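Local atomic coordinates of AlyQ (Persicobacter sp. CCB-QB2, PDB entry 7D2A), a protein that binds uronic acid sugars of alginate through a calcium-containing family 32 carbohydrate-binding module with a beta-sandwich fold. Residues 6-11 with 129-134; 26-32 with 126-130. All blocks are in the same frame, centred on the assembly; numbering follows the deposited sequence. Where two conformers were deposited one is given.

Contact 1 of 2, residues 6-11 with 129-134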
loop_
_atom_site.group_PDB
_atom_site.type_symbol
_atom_site.label_atom_id
_atom_site.label_comp_id
_atom_site.label_asym_id
_atom_site.label_seq_id
_atom_site.Cartn_x
_atom_site.Cartn_y
_atom_site.Cartn_z
ATOM N N HIS A 6 -6.119 19.304 2.852
ATOM C CA HIS A 6 -5.460 17.983 2.657
ATOM C C HIS A 6 -5.591 17.183 3.972
ATOM O O HIS A 6 -5.261 17.752 5.012
ATOM C CB HIS A 6 -4.011 18.206 2.210
ATOM C CG HIS A 6 -3.387 17.150 1.366
ATOM N ND1 HIS A 6 -2.975 17.398 0.073
ATOM C CD2 HIS A 6 -3.038 15.871 1.636
ATOM C CE1 HIS A 6 -2.412 16.311 -0.427
ATOM N NE2 HIS A 6 -2.445 15.347 0.509
ATOM N N MET A 7 -6.228 16.015 3.961
ATOM C CA MET A 7 -6.507 15.186 5.162
ATOM C C MET A 7 -5.583 13.967 5.087
ATOM O O MET A 7 -5.637 13.305 4.059
ATOM C CB MET A 7 -7.946 14.637 5.214
ATOM C CG MET A 7 -9.045 15.671 5.339
ATOM S SD MET A 7 -9.259 16.223 7.018
ATOM C CE MET A 7 -9.688 14.681 7.821
ATOM N N GLN A 8 -4.785 13.533 6.188
ATOM C CA GLN A 8 -4.143 12.220 6.285
ATOM C C GLN A 8 -4.898 11.445 7.341
ATOM O O GLN A 8 -4.948 11.861 8.501
ATOM C CB GLN A 8 -2.684 12.314 6.720
ATOM C CG GLN A 8 -2.171 10.871 6.872
ATOM C CD GLN A 8 -0.847 10.620 7.533
ATOM O OE1 GLN A 8 -0.217 11.593 7.927
ATOM N NE2 GLN A 8 -0.424 9.340 7.679
ATOM N N TYR A 9 -5.496 10.330 6.968
ATOM C CA TYR A 9 -6.324 9.526 7.872
ATOM C C TYR A 9 -5.452 8.612 8.705
ATOM O O TYR A 9 -4.515 7.994 8.224
ATOM C CB TYR A 9 -7.320 8.683 7.103
ATOM C CG TYR A 9 -8.339 9.467 6.324
ATOM C CD1 TYR A 9 -9.244 10.284 6.960
ATOM C CD2 TYR A 9 -8.364 9.439 4.940
ATOM C CE1 TYR A 9 -10.211 10.977 6.246
ATOM C CE2 TYR A 9 -9.285 10.166 4.218
ATOM C CZ TYR A 9 -10.223 10.947 4.870
ATOM O OH TYR A 9 -11.194 11.648 4.153
ATOM N N ASP A 10 -5.842 8.476 9.962
ATOM C CA ASP A 10 -5.263 7.397 10.779
ATOM C C ASP A 10 -5.535 6.037 10.139
ATOM O O ASP A 10 -6.640 5.837 9.573
ATOM C CB ASP A 10 -5.870 7.345 12.176
ATOM C CG ASP A 10 -5.190 8.219 13.203
ATOM O OD1 ASP A 10 -4.356 9.057 12.857
ATOM O OD2 ASP A 10 -5.549 7.981 14.387
ATOM N N ILE A 11 -4.573 5.152 10.275
ATOM C CA ILE A 11 -4.744 3.730 9.897
ATOM C C ILE A 11 -4.802 2.932 11.209
ATOM O O ILE A 11 -3.760 2.857 11.921
ATOM C CB ILE A 11 -3.641 3.253 8.929
ATOM C CG1 ILE A 11 -3.715 4.036 7.609
ATOM C CG2 ILE A 11 -3.766 1.739 8.744
ATOM C CD1 ILE A 11 -2.549 3.795 6.663
ATOM N N VAL A 129 3.114 3.443 4.254
ATOM C CA VAL A 129 1.888 3.802 3.507
ATOM C C VAL A 129 1.170 4.903 4.249
ATOM O O VAL A 129 1.106 4.834 5.509
ATOM C CB VAL A 129 0.997 2.568 3.313
ATOM C CG1 VAL A 129 -0.374 2.951 2.722
ATOM C CG2 VAL A 129 1.634 1.558 2.405
ATOM N N ALA A 130 0.549 5.794 3.505
ATOM C CA ALA A 130 -0.314 6.839 4.069
ATOM C C ALA A 130 -1.497 7.040 3.132
ATOM O O ALA A 130 -1.378 6.845 1.921
ATOM C CB ALA A 130 0.478 8.077 4.349
ATOM N N ILE A 131 -2.638 7.418 3.653
ATOM C CA ILE A 131 -3.918 7.403 2.913
ATOM C C ILE A 131 -4.539 8.742 3.197
ATOM O O ILE A 131 -4.701 9.085 4.444
ATOM C CB ILE A 131 -4.818 6.240 3.357
ATOM C CG1 ILE A 131 -4.108 4.915 3.059
ATOM C CG2 ILE A 131 -6.184 6.331 2.711
ATOM C CD1 ILE A 131 -4.813 3.696 3.567
ATOM N N PHE A 132 -4.994 9.425 2.114
ATOM C CA PHE A 132 -5.370 10.848 2.118
ATOM C C PHE A 132 -6.701 11.115 1.439
ATOM O O PHE A 132 -7.138 10.416 0.496
ATOM C CB PHE A 132 -4.300 11.654 1.382
ATOM C CG PHE A 132 -2.940 11.571 2.005
ATOM C CD1 PHE A 132 -2.165 10.455 1.765
ATOM C CD2 PHE A 132 -2.460 12.564 2.826
ATOM C CE1 PHE A 132 -0.885 10.365 2.282
ATOM C CE2 PHE A 132 -1.180 12.447 3.388
ATOM C CZ PHE A 132 -0.419 11.352 3.111
ATOM N N HIS A 133 -7.311 12.218 1.848
ATOM C CA HIS A 133 -8.220 13.017 0.995
ATOM C C HIS A 133 -7.437 14.265 0.632
ATOM O O HIS A 133 -7.310 15.185 1.513
ATOM C CB HIS A 133 -9.535 13.260 1.699
ATOM C CG HIS A 133 -10.543 13.933 0.841
ATOM N ND1 HIS A 133 -11.730 14.453 1.361
ATOM C CD2 HIS A 133 -10.551 14.155 -0.486
ATOM C CE1 HIS A 133 -12.413 14.979 0.343
ATOM N NE2 HIS A 133 -11.729 14.797 -0.801
ATOM N N ALA A 134 -6.823 14.269 -0.546
ATOM C CA ALA A 134 -5.888 15.316 -1.020
ATOM C C ALA A 134 -6.660 16.441 -1.704
ATOM O O ALA A 134 -7.715 16.184 -2.362
ATOM C CB ALA A 134 -4.891 14.682 -1.939
HETATM O O HOH W 1 -2.414 7.565 6.580
#
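A134 lies over one face of the H6 imidazole with CA and CB. A134 CA is 3.6 Å from the ring centroid, near the normal, a CH-pi contact. F132 CD2 lies at the imidazole edge, in its plane; the two rings meet obliquely, planes at 78°. Q8 CG lies over one face of the F132 ring, and Q8 CB touches F132 CE2 at 3.7 Å. M7 CB stands 4.3 Å above one face of the Y9 ring, toward its rim. The extended Q8 chain (chi1 176°) takes NE2 to a water, which also binds Y9 O and I131 N and links the segments beyond the paired residues. The Y9 ring runs alongside H133, its OH 3.4 Å from H133 CB and hydrogen-bonded to T54 O. A leucine in place of Y9 would probably leave T54 O without this donor and open a gap beside H133. The I11 and I131 side chains cross at about a right angle, CD1 to CD1 3.8 Å. M7 and H133 form a hydrogen-bonded pair (M7 N to H133 O 2.8 Å), Q8 and F132 a non-hydrogen-bonded one; Y9 N donates to I131 O. This is antiparallel pairing of the two ends of the modelled chain in an F5/8 type C beta-sandwich.

Contact 2 of 2, residues 26-32 with 126-130. With CA (calcium ion), chain C.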
loop_
_atom_site.group_PDB
_atom_site.type_symbol
_atom_site.label_atom_id
_atom_site.label_comp_id
_atom_site.label_asym_id
_atom_site.label_seq_id
_atom_site.Cartn_x
_atom_site.Cartn_y
_atom_site.Cartn_z
ATOM N N ASN A 26 4.617 -2.525 10.121
ATOM C CA ASN A 26 5.826 -1.728 9.864
ATOM C C ASN A 26 5.565 -0.628 8.818
ATOM O O ASN A 26 6.391 0.279 8.629
ATOM C CB ASN A 26 6.985 -2.597 9.411
ATOM C CG ASN A 26 7.549 -3.439 10.534
ATOM O OD1 ASN A 26 7.186 -3.308 11.718
ATOM N ND2 ASN A 26 8.439 -4.319 10.139
ATOM N N THR A 27 4.492 -0.739 8.048
ATOM C CA THR A 27 4.159 0.283 7.027
ATOM C C THR A 27 3.571 1.540 7.636
ATOM O O THR A 27 3.420 2.516 6.907
ATOM C CB THR A 27 3.194 -0.265 5.975
ATOM O OG1 THR A 27 1.991 -0.706 6.603
ATOM C CG2 THR A 27 3.795 -1.423 5.224
ATOM N N ILE A 28 3.249 1.548 8.929
ATOM C CA ILE A 28 2.581 2.742 9.535
ATOM C C ILE A 28 3.359 3.200 10.764
ATOM O O ILE A 28 2.741 3.891 11.620
ATOM C CB ILE A 28 1.091 2.499 9.798
ATOM C CG1 ILE A 28 0.850 1.378 10.790
ATOM C CG2 ILE A 28 0.354 2.225 8.494
ATOM C CD1 ILE A 28 -0.588 1.407 11.337
ATOM N N ASP A 29 4.632 2.882 10.819
ATOM C CA ASP A 29 5.423 3.291 12.006
ATOM C C ASP A 29 6.181 4.594 11.732
ATOM O O ASP A 29 6.872 5.077 12.657
ATOM C CB ASP A 29 6.334 2.161 12.477
ATOM C CG ASP A 29 7.430 1.755 11.506
ATOM O OD1 ASP A 29 7.535 2.357 10.395
ATOM O OD2 ASP A 29 8.215 0.872 11.921
ATOM N N GLY A 30 6.083 5.199 10.537
ATOM C CA GLY A 30 6.788 6.446 10.244
ATOM C C GLY A 30 8.245 6.229 9.902
ATOM O O GLY A 30 8.955 7.177 9.769
ATOM N N ASN A 31 8.704 4.985 9.827
ATOM C CA ASN A 31 10.144 4.675 9.646
ATOM C C ASN A 31 10.379 4.074 8.258
ATOM O O ASN A 31 9.921 2.914 8.008
ATOM C CB ASN A 31 10.579 3.717 10.737
ATOM C CG ASN A 31 12.067 3.643 10.884
ATOM O OD1 ASN A 31 12.807 3.937 9.943
ATOM N ND2 ASN A 31 12.485 3.223 12.081
ATOM N N LEU A 32 11.200 4.745 7.444
ATOM C CA LEU A 32 11.536 4.216 6.103
ATOM C C LEU A 32 12.498 3.035 6.221
ATOM O O LEU A 32 12.705 2.379 5.192
ATOM C CB LEU A 32 12.092 5.313 5.200
ATOM C CG LEU A 32 11.096 6.423 4.837
ATOM C CD1 LEU A 32 11.815 7.615 4.291
ATOM C CD2 LEU A 32 10.098 5.923 3.810
ATOM N N ILE A 126 7.263 -2.978 1.222
ATOM C CA ILE A 126 6.738 -1.607 1.369
ATOM C C ILE A 126 7.216 -1.071 2.707
ATOM O O ILE A 126 6.970 -1.730 3.723
ATOM C CB ILE A 126 5.208 -1.553 1.197
ATOM C CG1 ILE A 126 4.814 -2.108 -0.190
ATOM C CG2 ILE A 126 4.720 -0.144 1.439
ATOM C CD1 ILE A 126 3.312 -2.199 -0.400
ATOM N N THR A 127 7.852 0.130 2.712
ATOM C CA THR A 127 8.342 0.672 3.988
ATOM C C THR A 127 7.315 1.551 4.695
ATOM O O THR A 127 7.280 1.553 5.946
ATOM C CB THR A 127 9.653 1.427 3.760
ATOM O OG1 THR A 127 9.365 2.509 2.884
ATOM C CG2 THR A 127 10.737 0.553 3.186
ATOM N N GLU A 128 6.477 2.270 3.973
ATOM C CA GLU A 128 5.504 3.210 4.575
ATOM C C GLU A 128 4.294 3.297 3.674
ATOM O O GLU A 128 4.518 3.337 2.423
ATOM C CB GLU A 128 6.152 4.582 4.772
ATOM C CG GLU A 128 7.139 4.638 5.935
ATOM C CD GLU A 128 6.458 4.425 7.278
ATOM O OE1 GLU A 128 5.632 5.317 7.649
ATOM O OE2 GLU A 128 6.729 3.416 8.004
ATOM N N VAL A 129 3.114 3.443 4.254
ATOM C CA VAL A 129 1.888 3.802 3.507
ATOM C C VAL A 129 1.170 4.903 4.249
ATOM O O VAL A 129 1.106 4.834 5.509
ATOM C CB VAL A 129 0.997 2.568 3.313
ATOM C CG1 VAL A 129 -0.374 2.951 2.722
ATOM C CG2 VAL A 129 1.634 1.558 2.405
ATOM N N ALA A 130 0.549 5.794 3.505
ATOM C CA ALA A 130 -0.314 6.839 4.069
ATOM C C ALA A 130 -1.497 7.040 3.132
ATOM O O ALA A 130 -1.378 6.845 1.921
ATOM C CB ALA A 130 0.478 8.077 4.349
HETATM CA CA CA C . 8.149 1.528 8.141
#
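D29 OD1 and E128 OE2 are only 2.7 Å apart, both held by a calcium ion. Their carboxylate planes lie within 13° of each other. E128 OE2 is 2.4 Å from the calcium, and the cation probably offsets the mutual repulsion of the two groups. Three backbone carbonyls join them: N26 O at 2.2 Å from the ion, N31 O and T127 O. T34 completes the site with O and OG1. The two carboxylates have further ties to the loop. D29 CG sits between its backbone N and carbonyl carbon (chi1 65°), which turns OD1 back to accept from N31 N at 2.9 Å, an Asx turn. That N-H comes from above the carboxylate plane. The E128 chain bends at chi2 (-65°) and brings its carboxylate to the loop backbone. There OE1 takes a weak hydrogen bond from G30 N and OE2 another from N31 N. L32 CD2 packs crosswise on E128 CG at 3.9 Å. Deeper in, V129 N donates to T27 O at 2.8 Å, and T27 CG2 reaches I126 O at 3.5 Å. T127 and E128 form a classic beta bulge opposite A61 of strand 52-62. The calcium loop, between strands 13-16 and 36-39, thus lies against the bulged strand 123-133, while T27 also packs on I45 and F47 of strand 43-49.

The chain enters through 6-11, whose partner 129-134 is the last modelled part, so contact 1 closes nearly the whole domain. After strand 13-16 comes the loop 26-32, whose partner is 126-130. The span closed by contact 2 therefore lies within that of contact 1. Both end on strand 123-133 and share V129 and A130; their centres are about 13 Å apart. They also touch directly, where I11 O lies 3.5 Å from I28 CD1. Contact 1 adds the short strand 7-8 to the sheet holding 123-133. Contact 2 fixes the calcium loop to an earlier part of that strand. F47 of strand 43-49, in the other sheet, packs beside both.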